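Local coordinates for protein protocadherin gamma-B3 (Homo sapiens, PDB 5K8R) that probably serves as a calcium-dependent cell-adhesion protein and may help to establish and maintain specific neuronal connections in the brain, at residues A[7-13]-A[56-62]; A[62-68]-A[129-133]; A[71-76]-A[88-93]; A[102-108]-A[194-199]. All blocks are in the same frame, centred on the assembly; numbering follows the deposited sequence.

From the N terminus, contact 1 closes the first loop, bringing the end of strand 3-8 back to residues 56-62, just ahead of helix 62-65. Contact 2 begins there, sharing Arg62 and two calcium ions with contact 1, and reaches residues 129-133, so that it ties the first cadherin repeat to the second. Within the span of contact 2 lies contact 3, the hairpin of strands 73-80 and 85-94, joined to it by the Cys66-Cys72 disulfide and, through strand 3-8, to contact 1. Contact 4 starts at residues 102-108 and closes at 194-199, beyond the far end of contact 2, so these two cross. It pairs two strands of the second repeat.

Contact 1: A[7-13]-A[56-62]; sequences IPEELDR and VSDRIDR. With CA (calcium ion), chain C; CA (calcium ion), chain D.
Glu9 and Glu10 both bring their carboxylates to residues 59-62 from neighbouring positions, but in different ways. Glu9 has CG between its backbone N and carbonyl carbon (chi1 55°) and is extended beyond it, which carries OE1 to the start of helix 62-65. There Arg62 N donates a hydrogen bond to Glu9 OE1 (2.8 Å), from above the carboxylate plane. The Glu10 chain instead bends at chi2 (-74°), and this turns the carboxylate onto the extended side chain of Arg59, the two planes 43° apart. This salt bridge includes a weak hydrogen bond from Arg59 NE to Glu10 OE1 of 2.8 Å, while Asp61 CB lies against one face of the same guanidinium. The backbones are joined by Glu10 N to Ile60 O (3.0 Å) and by a water that donates to Leu11 O and accepts from Ile60 N. Arg13 NE and NH1 both give weak hydrogen bonds to Ser57 O; separately, Ile7 CD1 packs on Val56 CG2. Glu9 OE1, Glu10 OE2 and Asp61 OD1 converge on one calcium ion, completed by Glu63 and Asp98, and Glu9 OE2 binds a second at 2.5 Å. Such clustered acidic ligands are typical of the calcium sites between successive cadherin repeats.

Contact 2: A[62-68]-A[129-133]; sequences REEICGK and DPDVG. With CA (calcium ion), chain B; CA (calcium ion), chain D; CA (calcium ion), chain C.
Glu63 and Asp131 are neighbouring ligands of one calcium ion at the junction of the first two cadherin repeats, their carboxylate planes 74° apart. Metal bonds dominate. Glu63 holds the shared ion with both oxygens, OE2 at 2.4 Å, while its OE1 also reaches a second ion; Asp131 binds the shared ion through OD1 and a third through OD2, where both oxygens of Asp129 join it. The close approach of Glu63 OE2 to Asp131 OD1 is thus mediated by the metal. A salt bridge comes next, Arg62 NH2 donating to Glu63 OE2 at 2.7 Å. In van der Waals packing, the Val132 CG2 methyl sits over the centre of the Arg62 guanidinium, 3.5 Å from CZ; Pro130 O lies at the edge of that group. Among the hydrogen bonds, Arg62 NH1 donates to Gly67 O (2.7 Å), and Asp131 N closes an Asx turn on Asp129 OD1. A leucine replacing Arg62 would probably cost Glu63 OE2 its salt-bridge partner, leaving it the calcium ion, and Gly67 O its guanidinium donors. Lys68, its chain bent at chi2 and chi3, brings NZ nearly along the C=O axis of two carbonyls at once, 2.7 Å from Asp129 O and 2.5 Å from Asp131 O.

Contact 3: A[71-76]-A[88-93]; sequences TCVLEF and HVTVLI
Residues 73-76 and 88-93 run antiparallel as the two arms of a beta hairpin, their axes 4.5 Å apart, with Leu74-Val91 and Phe76-Val89 as hydrogen-bonded pairs and Val73-Leu92 and Glu75-Thr90 as non-hydrogen-bonded pairs. Beyond them Ile93 N donates almost straight to Cys72 O at 2.7 Å. Phe76 keeps CG between its N and carbonyl carbon (chi1 57°), which lays the ring alongside Val89. Val89 CB stands over the ring face in a CH-pi contact, 4.0 Å from the Phe76 centroid, and Val91 CG2 reaches the ring edge at CE2 (3.7 Å). Replacing Phe76 by alanine would probably open a gap over Val89 and leave Val91 CG2 without its aromatic neighbour. On the sheet face that carries Phe76, Leu74 CD1 touches Ile93 CG1 (3.9 Å). The sheet's other face carries Glu75, which lies beside Thr90, CG to CG2 at 3.6 Å, and sets its carboxylate nearly perpendicular to the His88 ring at the ring's edge; His88 ND1 is hydrogen-bonded to Glu77 OE2. Strand 85-94 is flanked on its other side by strand 3-8, Phe45 of strand 45-47 meets Phe76, and helix 62-65 packs on Cys72 and Leu74, with the Cys66-Cys72 disulfide linking residues 62-68 to residues 71-76.

Contact 4: A[102-108]-A[194-199]; sequences TFSQNIT and CTTQIR
Ile107 and Thr108 pair in parallel with Gln197 and Ile198, joining the strands that come first and last along the chain in a mixed sheet of the second cadherin repeat, neighbours in it, with strand 107-113 at its edge. Three backbone bonds make the pairing: Gln197 N to Asn106 O (2.7 Å), Thr108 N to Gln197 O (2.8 Å) and Arg199 N to Thr108 O. Ahead of the strand, Phe103 turns its ring face to Thr196. The methyl CG2 sits almost squarely over the ring, 3.4 Å from the Phe103 centroid and 6° off its normal, while Cys194 SG approaches obliquely. With OG1 of Thr196 anti to the backbone N (chi1 -179°), the hydroxyl faces Gln105 O and Asn106 O, both 3.0 Å away. Ile107 lies beside Gln197, and its CG2 touches Arg199, whose NH2 is salt-bridged to Glu109. Gln105 NE2 donates to Thr108 OG1 at 2.9 Å, and one water links that hydroxyl to Thr196 OG1, 2.6 Å from the latter.

Contact 1: A[7-13]-A[56-62]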
loop_
_atom_site.group_PDB
_atom_site.type_symbol
_atom_site.label_atom_id
_atom_site.label_comp_id
_atom_site.label_asym_id
_atom_site.label_seq_id
_atom_site.Cartn_x
_atom_site.Cartn_y
_atom_site.Cartn_z
ATOM N N ILE A 7 53.944 0.146 -28.914
ATOM C CA ILE A 7 54.461 0.887 -27.765
ATOM C C ILE A 7 53.347 1.088 -26.745
ATOM O O ILE A 7 52.172 1.192 -27.125
ATOM C CB ILE A 7 55.058 2.238 -28.193
ATOM C CG1 ILE A 7 54.026 3.057 -28.972
ATOM C CG2 ILE A 7 56.315 2.032 -29.024
ATOM C CD1 ILE A 7 54.492 4.451 -29.336
ATOM N N PRO A 8 53.657 1.140 -25.453
ATOM C CA PRO A 8 52.629 1.483 -24.467
ATOM C C PRO A 8 52.228 2.945 -24.586
ATOM O O PRO A 8 52.965 3.783 -25.109
ATOM C CB PRO A 8 53.312 1.198 -23.125
ATOM C CG PRO A 8 54.767 1.358 -23.417
ATOM C CD PRO A 8 54.954 0.852 -24.819
ATOM N N GLU A 9 51.030 3.240 -24.095
ATOM C CA GLU A 9 50.521 4.601 -24.121
ATOM C C GLU A 9 51.195 5.447 -23.043
ATOM O O GLU A 9 51.897 4.943 -22.161
ATOM C CB GLU A 9 49.005 4.611 -23.926
ATOM C CG GLU A 9 48.549 3.888 -22.669
ATOM C CD GLU A 9 47.098 4.163 -22.321
ATOM O OE1 GLU A 9 46.594 5.255 -22.661
ATOM O OE2 GLU A 9 46.461 3.284 -21.704
ATOM N N GLU A 10 50.976 6.761 -23.133
ATOM C CA GLU A 10 51.407 7.725 -22.118
ATOM C C GLU A 10 52.925 7.754 -21.949
ATOM O O GLU A 10 53.430 8.009 -20.854
ATOM C CB GLU A 10 50.729 7.451 -20.772
ATOM C CG GLU A 10 49.210 7.376 -20.833
ATOM C CD GLU A 10 48.554 8.734 -21.013
ATOM O OE1 GLU A 10 49.264 9.760 -20.953
ATOM O OE2 GLU A 10 47.321 8.774 -21.208
ATOM N N LEU A 11 53.666 7.496 -23.022
ATOM C CA LEU A 11 55.115 7.613 -22.973
ATOM C C LEU A 11 55.529 9.078 -23.010
ATOM O O LEU A 11 54.844 9.925 -23.590
ATOM C CB LEU A 11 55.763 6.862 -24.137
ATOM C CG LEU A 11 55.685 5.336 -24.118
ATOM C CD1 LEU A 11 56.349 4.757 -25.358
ATOM C CD2 LEU A 11 56.326 4.784 -22.854
ATOM N N ASP A 12 56.665 9.373 -22.379
ATOM C CA ASP A 12 57.183 10.732 -22.383
ATOM C C ASP A 12 57.574 11.150 -23.797
ATOM O O ASP A 12 57.835 10.320 -24.673
ATOM C CB ASP A 12 58.386 10.854 -21.449
ATOM C CG ASP A 12 58.004 10.753 -19.986
ATOM O OD1 ASP A 12 56.815 10.961 -19.663
ATOM O OD2 ASP A 12 58.894 10.475 -19.154
ATOM N N ARG A 13 57.606 12.461 -24.015
ATOM C CA ARG A 13 57.984 12.990 -25.318
ATOM C C ARG A 13 59.447 12.677 -25.608
ATOM O O ARG A 13 60.310 12.797 -24.735
ATOM C CB ARG A 13 57.743 14.497 -25.370
ATOM C CG ARG A 13 56.330 14.907 -24.988
ATOM C CD ARG A 13 56.108 16.396 -25.190
ATOM N NE ARG A 13 56.233 16.776 -26.593
ATOM C CZ ARG A 13 56.014 18.002 -27.059
ATOM N NH1 ARG A 13 56.151 18.254 -28.353
ATOM N NH2 ARG A 13 55.655 18.975 -26.232
ATOM N N VAL A 56 58.191 9.646 -30.190
ATOM C CA VAL A 56 56.932 10.186 -29.688
ATOM C C VAL A 56 57.006 11.706 -29.665
ATOM O O VAL A 56 57.944 12.291 -29.108
ATOM C CB VAL A 56 56.623 9.628 -28.290
ATOM C CG1 VAL A 56 55.407 10.318 -27.700
ATOM C CG2 VAL A 56 56.402 8.124 -28.348
ATOM N N SER A 57 56.007 12.354 -30.263
ATOM C CA SER A 57 55.983 13.807 -30.372
ATOM C C SER A 57 55.039 14.477 -29.385
ATOM O O SER A 57 55.289 15.619 -28.986
ATOM C CB SER A 57 55.592 14.225 -31.793
ATOM O OG SER A 57 55.513 15.635 -31.907
ATOM N N ASP A 58 53.962 13.804 -28.984
ATOM C CA ASP A 58 52.985 14.382 -28.073
ATOM C C ASP A 58 52.395 13.261 -27.225
ATOM O O ASP A 58 52.756 12.091 -27.372
ATOM C CB ASP A 58 51.903 15.145 -28.848
ATOM C CG ASP A 58 51.142 16.130 -27.982
ATOM O OD1 ASP A 58 51.642 16.478 -26.891
ATOM O OD2 ASP A 58 50.044 16.560 -28.394
ATOM N N ARG A 59 51.484 13.628 -26.330
ATOM C CA ARG A 59 50.861 12.647 -25.452
ATOM C C ARG A 59 49.964 11.710 -26.250
ATOM O O ARG A 59 49.102 12.156 -27.015
ATOM C CB ARG A 59 50.056 13.345 -24.357
ATOM C CG ARG A 59 49.286 12.389 -23.460
ATOM C CD ARG A 59 48.700 13.105 -22.256
ATOM N NE ARG A 59 47.975 12.190 -21.379
ATOM C CZ ARG A 59 46.654 12.040 -21.380
ATOM N NH1 ARG A 59 45.904 12.752 -22.211
ATOM N NH2 ARG A 59 46.082 11.183 -20.547
ATOM N N ILE A 60 50.170 10.407 -26.071
ATOM C CA ILE A 60 49.358 9.394 -26.734
ATOM C C ILE A 60 48.476 8.714 -25.694
ATOM O O ILE A 60 48.894 7.751 -25.041
ATOM C CB ILE A 60 50.237 8.374 -27.479
ATOM C CG1 ILE A 60 51.128 9.090 -28.495
ATOM C CG2 ILE A 60 49.377 7.326 -28.172
ATOM C CD1 ILE A 60 52.017 8.161 -29.289
ATOM N N ASP A 61 47.257 9.221 -25.527
ATOM C CA ASP A 61 46.299 8.664 -24.577
ATOM C C ASP A 61 45.397 7.683 -25.316
ATOM O O ASP A 61 44.592 8.087 -26.161
ATOM C CB ASP A 61 45.486 9.778 -23.921
ATOM C CG ASP A 61 44.386 9.246 -23.020
ATOM O OD1 ASP A 61 44.549 8.142 -22.459
ATOM O OD2 ASP A 61 43.355 9.936 -22.874
ATOM N N ARG A 62 45.528 6.394 -24.994
ATOM C CA ARG A 62 44.745 5.376 -25.688
ATOM C C ARG A 62 43.254 5.525 -25.414
ATOM O O ARG A 62 42.430 5.196 -26.275
ATOM C CB ARG A 62 45.219 3.981 -25.284
ATOM C CG ARG A 62 44.657 2.865 -26.147
ATOM C CD ARG A 62 44.417 1.606 -25.336
ATOM N NE ARG A 62 43.471 1.846 -24.252
ATOM C CZ ARG A 62 42.150 1.836 -24.398
ATOM N NH1 ARG A 62 41.614 1.599 -25.588
ATOM N NH2 ARG A 62 41.363 2.067 -23.357
HETATM CA CA CA C . 45.596 6.850 -20.707
HETATM CA CA CA D . 44.625 3.042 -20.045
HETATM O O HOH W 1 52.780 9.260 -25.219
#

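Contact 2: A[62-68]-A[129-133]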
loop_
_atom_site.group_PDB
_atom_site.type_symbol
_atom_site.label_atom_id
_atom_site.label_comp_id
_atom_site.label_asym_id
_atom_site.label_seq_id
_atom_site.Cartn_x
_atom_site.Cartn_y
_atom_site.Cartn_z
ATOM N N ARG A 62 45.528 6.394 -24.994
ATOM C CA ARG A 62 44.745 5.376 -25.688
ATOM C C ARG A 62 43.254 5.525 -25.414
ATOM O O ARG A 62 42.430 5.196 -26.275
ATOM C CB ARG A 62 45.219 3.981 -25.284
ATOM C CG ARG A 62 44.657 2.865 -26.147
ATOM C CD ARG A 62 44.417 1.606 -25.336
ATOM N NE ARG A 62 43.471 1.846 -24.252
ATOM C CZ ARG A 62 42.150 1.836 -24.398
ATOM N NH1 ARG A 62 41.614 1.599 -25.588
ATOM N NH2 ARG A 62 41.363 2.067 -23.357
ATOM N N GLU A 63 42.887 6.014 -24.227
ATOM C CA GLU A 63 41.473 6.188 -23.906
ATOM C C GLU A 63 40.830 7.245 -24.796
ATOM O O GLU A 63 39.684 7.084 -25.230
ATOM C CB GLU A 63 41.305 6.555 -22.431
ATOM C CG GLU A 63 41.321 5.362 -21.487
ATOM C CD GLU A 63 42.681 4.702 -21.394
ATOM O OE1 GLU A 63 43.686 5.427 -21.236
ATOM O OE2 GLU A 63 42.745 3.458 -21.485
ATOM N N GLU A 64 41.551 8.329 -25.080
ATOM C CA GLU A 64 40.998 9.387 -25.917
ATOM C C GLU A 64 41.062 9.035 -27.398
ATOM O O GLU A 64 40.238 9.519 -28.183
ATOM C CB GLU A 64 41.734 10.700 -25.651
ATOM C CG GLU A 64 41.108 11.915 -26.312
ATOM C CD GLU A 64 41.854 13.196 -25.998
ATOM O OE1 GLU A 64 42.912 13.122 -25.338
ATOM O OE2 GLU A 64 41.381 14.277 -26.410
ATOM N N ILE A 65 42.013 8.190 -27.795
ATOM C CA ILE A 65 42.189 7.861 -29.205
ATOM C C ILE A 65 41.251 6.737 -29.627
ATOM O O ILE A 65 40.505 6.867 -30.604
ATOM C CB ILE A 65 43.660 7.503 -29.487
ATOM C CG1 ILE A 65 44.560 8.716 -29.248
ATOM C CG2 ILE A 65 43.822 6.986 -30.907
ATOM C CD1 ILE A 65 46.037 8.394 -29.303
ATOM N N CYS A 66 41.271 5.614 -28.904
ATOM C CA CYS A 66 40.484 4.450 -29.288
ATOM C C CYS A 66 39.325 4.139 -28.354
ATOM O O CYS A 66 38.438 3.371 -28.738
ATOM C CB CYS A 66 41.380 3.205 -29.393
ATOM S SG CYS A 66 42.622 3.278 -30.708
ATOM N N GLY A 67 39.305 4.701 -27.150
ATOM C CA GLY A 67 38.176 4.466 -26.261
ATOM C C GLY A 67 38.151 3.033 -25.766
ATOM O O GLY A 67 39.138 2.518 -25.231
ATOM N N LYS A 68 37.007 2.375 -25.943
ATOM C CA LYS A 68 36.809 1.010 -25.475
ATOM C C LYS A 68 37.142 -0.037 -26.531
ATOM O O LYS A 68 36.835 -1.217 -26.331
ATOM C CB LYS A 68 35.366 0.823 -24.995
ATOM C CG LYS A 68 34.989 1.688 -23.803
ATOM C CD LYS A 68 35.798 1.320 -22.567
ATOM C CE LYS A 68 35.533 -0.116 -22.140
ATOM N NZ LYS A 68 36.233 -0.463 -20.872
ATOM N N ASP A 129 35.008 1.661 -16.332
ATOM C CA ASP A 129 36.454 1.804 -16.427
ATOM C C ASP A 129 36.840 2.087 -17.874
ATOM O O ASP A 129 36.603 1.248 -18.754
ATOM C CB ASP A 129 37.147 0.540 -15.914
ATOM C CG ASP A 129 38.605 0.767 -15.565
ATOM O OD1 ASP A 129 39.327 1.401 -16.362
ATOM O OD2 ASP A 129 39.030 0.307 -14.485
ATOM N N PRO A 130 37.429 3.250 -18.164
ATOM C CA PRO A 130 37.767 3.579 -19.558
ATOM C C PRO A 130 38.902 2.747 -20.130
ATOM O O PRO A 130 39.166 2.847 -21.336
ATOM C CB PRO A 130 38.147 5.063 -19.486
ATOM C CG PRO A 130 38.597 5.265 -18.086
ATOM C CD PRO A 130 37.770 4.343 -17.237
ATOM N N ASP A 131 39.579 1.937 -19.319
ATOM C CA ASP A 131 40.608 1.048 -19.832
ATOM C C ASP A 131 39.963 -0.119 -20.582
ATOM O O ASP A 131 38.739 -0.221 -20.703
ATOM C CB ASP A 131 41.493 0.548 -18.692
ATOM C CG ASP A 131 42.261 1.668 -18.013
ATOM O OD1 ASP A 131 42.601 2.657 -18.694
ATOM O OD2 ASP A 131 42.527 1.556 -16.797
ATOM N N VAL A 132 40.804 -1.015 -21.099
ATOM C CA VAL A 132 40.350 -2.183 -21.840
ATOM C C VAL A 132 41.114 -3.407 -21.347
ATOM O O VAL A 132 42.096 -3.304 -20.612
ATOM C CB VAL A 132 40.519 -2.018 -23.365
ATOM C CG1 VAL A 132 39.548 -0.976 -23.897
ATOM C CG2 VAL A 132 41.951 -1.639 -23.700
ATOM N N GLY A 133 40.641 -4.578 -21.770
ATOM C CA GLY A 133 41.288 -5.816 -21.366
ATOM C C GLY A 133 41.118 -6.072 -19.880
ATOM O O GLY A 133 40.065 -5.800 -19.291
HETATM CA CA CA B . 41.387 0.461 -14.841
HETATM CA CA CA D . 44.625 3.042 -20.045
HETATM CA CA CA C . 45.596 6.850 -20.707
#

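Contact 3: A[71-76]-A[88-93]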
loop_
_atom_site.group_PDB
_atom_site.type_symbol
_atom_site.label_atom_id
_atom_site.label_comp_id
_atom_site.label_asym_id
_atom_site.label_seq_id
_atom_site.Cartn_x
_atom_site.Cartn_y
_atom_site.Cartn_z
ATOM N N THR A 71 41.527 -3.069 -29.734
ATOM C CA THR A 71 42.824 -2.788 -30.334
ATOM C C THR A 71 42.948 -1.305 -30.660
ATOM O O THR A 71 41.960 -0.645 -30.981
ATOM C CB THR A 71 43.041 -3.609 -31.619
ATOM O OG1 THR A 71 44.412 -3.513 -32.025
ATOM C CG2 THR A 71 42.148 -3.094 -32.738
ATOM N N CYS A 72 44.168 -0.786 -30.574
ATOM C CA CYS A 72 44.423 0.624 -30.856
ATOM C C CYS A 72 45.615 0.717 -31.797
ATOM O O CYS A 72 46.754 0.479 -31.382
ATOM C CB CYS A 72 44.683 1.407 -29.568
ATOM S SG CYS A 72 44.390 3.181 -29.714
ATOM N N VAL A 73 45.357 1.061 -33.055
ATOM C CA VAL A 73 46.395 1.169 -34.072
ATOM C C VAL A 73 46.358 2.568 -34.670
ATOM O O VAL A 73 45.282 3.106 -34.958
ATOM C CB VAL A 73 46.236 0.096 -35.169
ATOM C CG1 VAL A 73 46.548 -1.283 -34.607
ATOM C CG2 VAL A 73 44.832 0.127 -35.756
ATOM N N LEU A 74 47.536 3.160 -34.837
ATOM C CA LEU A 74 47.699 4.466 -35.464
ATOM C C LEU A 74 48.435 4.272 -36.782
ATOM O O LEU A 74 49.601 3.863 -36.790
ATOM C CB LEU A 74 48.466 5.425 -34.555
ATOM C CG LEU A 74 47.766 5.889 -33.277
ATOM C CD1 LEU A 74 48.700 6.743 -32.437
ATOM C CD2 LEU A 74 46.494 6.654 -33.612
ATOM N N GLU A 75 47.758 4.564 -37.887
ATOM C CA GLU A 75 48.306 4.369 -39.221
ATOM C C GLU A 75 48.656 5.718 -39.831
ATOM O O GLU A 75 47.828 6.635 -39.835
ATOM C CB GLU A 75 47.311 3.626 -40.117
ATOM C CG GLU A 75 46.738 2.367 -39.485
ATOM C CD GLU A 75 46.058 1.463 -40.493
ATOM O OE1 GLU A 75 45.809 1.915 -41.630
ATOM O OE2 GLU A 75 45.778 0.296 -40.148
ATOM N N PHE A 76 49.880 5.838 -40.340
ATOM C CA PHE A 76 50.314 7.058 -41.003
ATOM C C PHE A 76 51.295 6.691 -42.109
ATOM O O PHE A 76 51.646 5.522 -42.297
ATOM C CB PHE A 76 50.923 8.049 -40.004
ATOM C CG PHE A 76 52.075 7.493 -39.216
ATOM C CD1 PHE A 76 53.371 7.579 -39.700
ATOM C CD2 PHE A 76 51.863 6.893 -37.985
ATOM C CE1 PHE A 76 54.433 7.071 -38.975
ATOM C CE2 PHE A 76 52.920 6.383 -37.255
ATOM C CZ PHE A 76 54.207 6.473 -37.750
ATOM N N HIS A 88 54.124 3.102 -45.520
ATOM C CA HIS A 88 53.043 2.978 -44.552
ATOM C C HIS A 88 53.575 2.426 -43.236
ATOM O O HIS A 88 54.254 1.395 -43.212
ATOM C CB HIS A 88 51.938 2.077 -45.100
ATOM C CG HIS A 88 50.696 2.072 -44.265
ATOM N ND1 HIS A 88 49.810 3.128 -44.243
ATOM C CD2 HIS A 88 50.194 1.142 -43.418
ATOM C CE1 HIS A 88 48.815 2.849 -43.420
ATOM N NE2 HIS A 88 49.024 1.650 -42.906
ATOM N N VAL A 89 53.267 3.117 -42.142
ATOM C CA VAL A 89 53.687 2.719 -40.806
ATOM C C VAL A 89 52.450 2.609 -39.929
ATOM O O VAL A 89 51.589 3.498 -39.947
ATOM C CB VAL A 89 54.695 3.714 -40.202
ATOM C CG1 VAL A 89 55.170 3.228 -38.839
ATOM C CG2 VAL A 89 55.874 3.922 -41.140
ATOM N N THR A 90 52.359 1.519 -39.172
ATOM C CA THR A 90 51.299 1.326 -38.195
ATOM C C THR A 90 51.922 1.114 -36.822
ATOM O O THR A 90 52.890 0.362 -36.679
ATOM C CB THR A 90 50.404 0.135 -38.562
ATOM O OG1 THR A 90 51.206 -1.041 -38.709
ATOM C CG2 THR A 90 49.682 0.400 -39.871
ATOM N N VAL A 91 51.372 1.791 -35.816
ATOM C CA VAL A 91 51.890 1.745 -34.453
ATOM C C VAL A 91 50.755 1.305 -33.540
ATOM O O VAL A 91 49.762 2.028 -33.379
ATOM C CB VAL A 91 52.459 3.096 -34.003
ATOM C CG1 VAL A 91 53.030 2.987 -32.596
ATOM C CG2 VAL A 91 53.521 3.580 -34.978
ATOM N N LEU A 92 50.926 0.146 -32.911
ATOM C CA LEU A 92 49.943 -0.374 -31.971
ATOM C C LEU A 92 50.169 0.302 -30.620
ATOM O O LEU A 92 51.294 0.352 -30.123
ATOM C CB LEU A 92 50.074 -1.891 -31.835
ATOM C CG LEU A 92 49.146 -2.563 -30.822
ATOM C CD1 LEU A 92 47.690 -2.382 -31.225
ATOM C CD2 LEU A 92 49.486 -4.039 -30.678
ATOM N N ILE A 93 49.098 0.826 -30.036
ATOM C CA ILE A 93 49.168 1.522 -28.757
ATOM C C ILE A 93 48.630 0.585 -27.684
ATOM O O ILE A 93 47.420 0.346 -27.600
ATOM C CB ILE A 93 48.388 2.843 -28.788
ATOM C CG1 ILE A 93 48.955 3.769 -29.867
ATOM C CG2 ILE A 93 48.422 3.517 -27.427
ATOM C CD1 ILE A 93 50.433 4.054 -29.714
HETATM O O HOH W 2 45.678 -2.362 -28.090
#

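Contact 4: A[102-108]-A[194-199]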
loop_
_atom_site.group_PDB
_atom_site.type_symbol
_atom_site.label_atom_id
_atom_site.label_comp_id
_atom_site.label_asym_id
_atom_site.label_seq_id
_atom_site.Cartn_x
_atom_site.Cartn_y
_atom_site.Cartn_z
ATOM N N THR A 102 34.998 3.529 -11.573
ATOM C CA THR A 102 34.181 4.606 -11.037
ATOM C C THR A 102 32.724 4.174 -10.992
ATOM O O THR A 102 32.256 3.417 -11.846
ATOM C CB THR A 102 34.325 5.890 -11.867
ATOM O OG1 THR A 102 33.372 6.862 -11.420
ATOM C CG2 THR A 102 34.098 5.604 -13.344
ATOM N N PHE A 103 32.017 4.655 -9.975
ATOM C CA PHE A 103 30.574 4.513 -9.874
ATOM C C PHE A 103 29.899 5.831 -10.235
ATOM O O PHE A 103 30.499 6.906 -10.158
ATOM C CB PHE A 103 30.159 4.076 -8.467
ATOM C CG PHE A 103 30.468 2.637 -8.161
ATOM C CD1 PHE A 103 31.608 2.294 -7.455
ATOM C CD2 PHE A 103 29.614 1.629 -8.578
ATOM C CE1 PHE A 103 31.893 0.970 -7.170
ATOM C CE2 PHE A 103 29.893 0.303 -8.297
ATOM C CZ PHE A 103 31.033 -0.027 -7.593
ATOM N N SER A 104 28.629 5.734 -10.638
ATOM C CA SER A 104 27.903 6.923 -11.074
ATOM C C SER A 104 27.711 7.908 -9.928
ATOM O O SER A 104 27.831 9.124 -10.119
ATOM C CB SER A 104 26.553 6.525 -11.669
ATOM O OG SER A 104 26.723 5.681 -12.794
ATOM N N GLN A 105 27.414 7.407 -8.731
ATOM C CA GLN A 105 27.214 8.257 -7.569
ATOM C C GLN A 105 27.853 7.610 -6.351
ATOM O O GLN A 105 27.958 6.383 -6.260
ATOM C CB GLN A 105 25.723 8.521 -7.315
ATOM C CG GLN A 105 24.867 7.271 -7.252
ATOM C CD GLN A 105 23.388 7.586 -7.149
ATOM O OE1 GLN A 105 22.984 8.746 -7.222
ATOM N NE2 GLN A 105 22.572 6.553 -6.977
ATOM N N ASN A 106 28.283 8.454 -5.411
ATOM C CA ASN A 106 28.962 7.954 -4.221
ATOM C C ASN A 106 27.998 7.219 -3.297
ATOM O O ASN A 106 28.376 6.232 -2.657
ATOM C CB ASN A 106 29.639 9.108 -3.483
ATOM C CG ASN A 106 30.661 9.830 -4.340
ATOM O OD1 ASN A 106 30.585 11.044 -4.525
ATOM N ND2 ASN A 106 31.622 9.083 -4.872
ATOM N N ILE A 107 26.754 7.684 -3.214
ATOM C CA ILE A 107 25.730 7.074 -2.373
ATOM C C ILE A 107 24.529 6.740 -3.246
ATOM O O ILE A 107 24.058 7.587 -4.012
ATOM C CB ILE A 107 25.319 7.996 -1.211
ATOM C CG1 ILE A 107 26.537 8.378 -0.368
ATOM C CG2 ILE A 107 24.267 7.322 -0.341
ATOM C CD1 ILE A 107 26.202 9.234 0.833
ATOM N N THR A 108 24.036 5.511 -3.124
ATOM C CA THR A 108 22.869 5.044 -3.861
ATOM C C THR A 108 21.830 4.532 -2.874
ATOM O O THR A 108 22.153 3.736 -1.987
ATOM C CB THR A 108 23.243 3.932 -4.849
ATOM O OG1 THR A 108 24.217 4.420 -5.781
ATOM C CG2 THR A 108 22.012 3.455 -5.607
ATOM N N CYS A 194 37.634 1.563 -6.371
ATOM C CA CYS A 194 36.767 2.661 -5.965
ATOM C C CYS A 194 35.643 2.099 -5.108
ATOM O O CYS A 194 35.336 0.906 -5.156
ATOM C CB CYS A 194 36.196 3.415 -7.171
ATOM S SG CYS A 194 35.011 2.464 -8.142
ATOM N N THR A 195 35.028 2.976 -4.318
ATOM C CA THR A 195 33.994 2.573 -3.379
ATOM C C THR A 195 32.736 3.406 -3.579
ATOM O O THR A 195 32.796 4.576 -3.968
ATOM C CB THR A 195 34.466 2.708 -1.925
ATOM O OG1 THR A 195 34.942 4.041 -1.698
ATOM C CG2 THR A 195 35.580 1.715 -1.629
ATOM N N THR A 196 31.595 2.780 -3.308
ATOM C CA THR A 196 30.303 3.446 -3.298
ATOM C C THR A 196 29.503 2.920 -2.117
ATOM O O THR A 196 29.692 1.782 -1.680
ATOM C CB THR A 196 29.530 3.228 -4.608
ATOM O OG1 THR A 196 28.281 3.929 -4.554
ATOM C CG2 THR A 196 29.267 1.747 -4.838
ATOM N N GLN A 197 28.618 3.759 -1.593
ATOM C CA GLN A 197 27.802 3.411 -0.440
ATOM C C GLN A 197 26.361 3.187 -0.876
ATOM O O GLN A 197 25.827 3.934 -1.701
ATOM C CB GLN A 197 27.870 4.502 0.631
ATOM C CG GLN A 197 29.241 4.635 1.277
ATOM C CD GLN A 197 29.289 5.725 2.328
ATOM O OE1 GLN A 197 28.388 6.559 2.416
ATOM N NE2 GLN A 197 30.344 5.722 3.135
ATOM N N ILE A 198 25.740 2.150 -0.323
ATOM C CA ILE A 198 24.373 1.770 -0.658
ATOM C C ILE A 198 23.541 1.880 0.611
ATOM O O ILE A 198 23.744 1.113 1.561
ATOM C CB ILE A 198 24.294 0.356 -1.245
ATOM C CG1 ILE A 198 25.212 0.230 -2.462
ATOM C CG2 ILE A 198 22.859 0.015 -1.619
ATOM C CD1 ILE A 198 25.313 -1.178 -3.002
ATOM N N ARG A 199 22.611 2.830 0.633
ATOM C CA ARG A 199 21.687 2.998 1.752
ATOM C C ARG A 199 20.396 2.263 1.407
ATOM O O ARG A 199 19.543 2.786 0.685
ATOM C CB ARG A 199 21.434 4.472 2.048
ATOM C CG ARG A 199 20.372 4.704 3.117
ATOM C CD ARG A 199 20.365 6.137 3.636
ATOM N NE ARG A 199 20.201 7.123 2.570
ATOM C CZ ARG A 199 21.181 7.891 2.107
ATOM N NH1 ARG A 199 22.402 7.791 2.617
ATOM N NH2 ARG A 199 20.943 8.762 1.136
HETATM O O HOH W 3 26.451 2.953 -6.081
#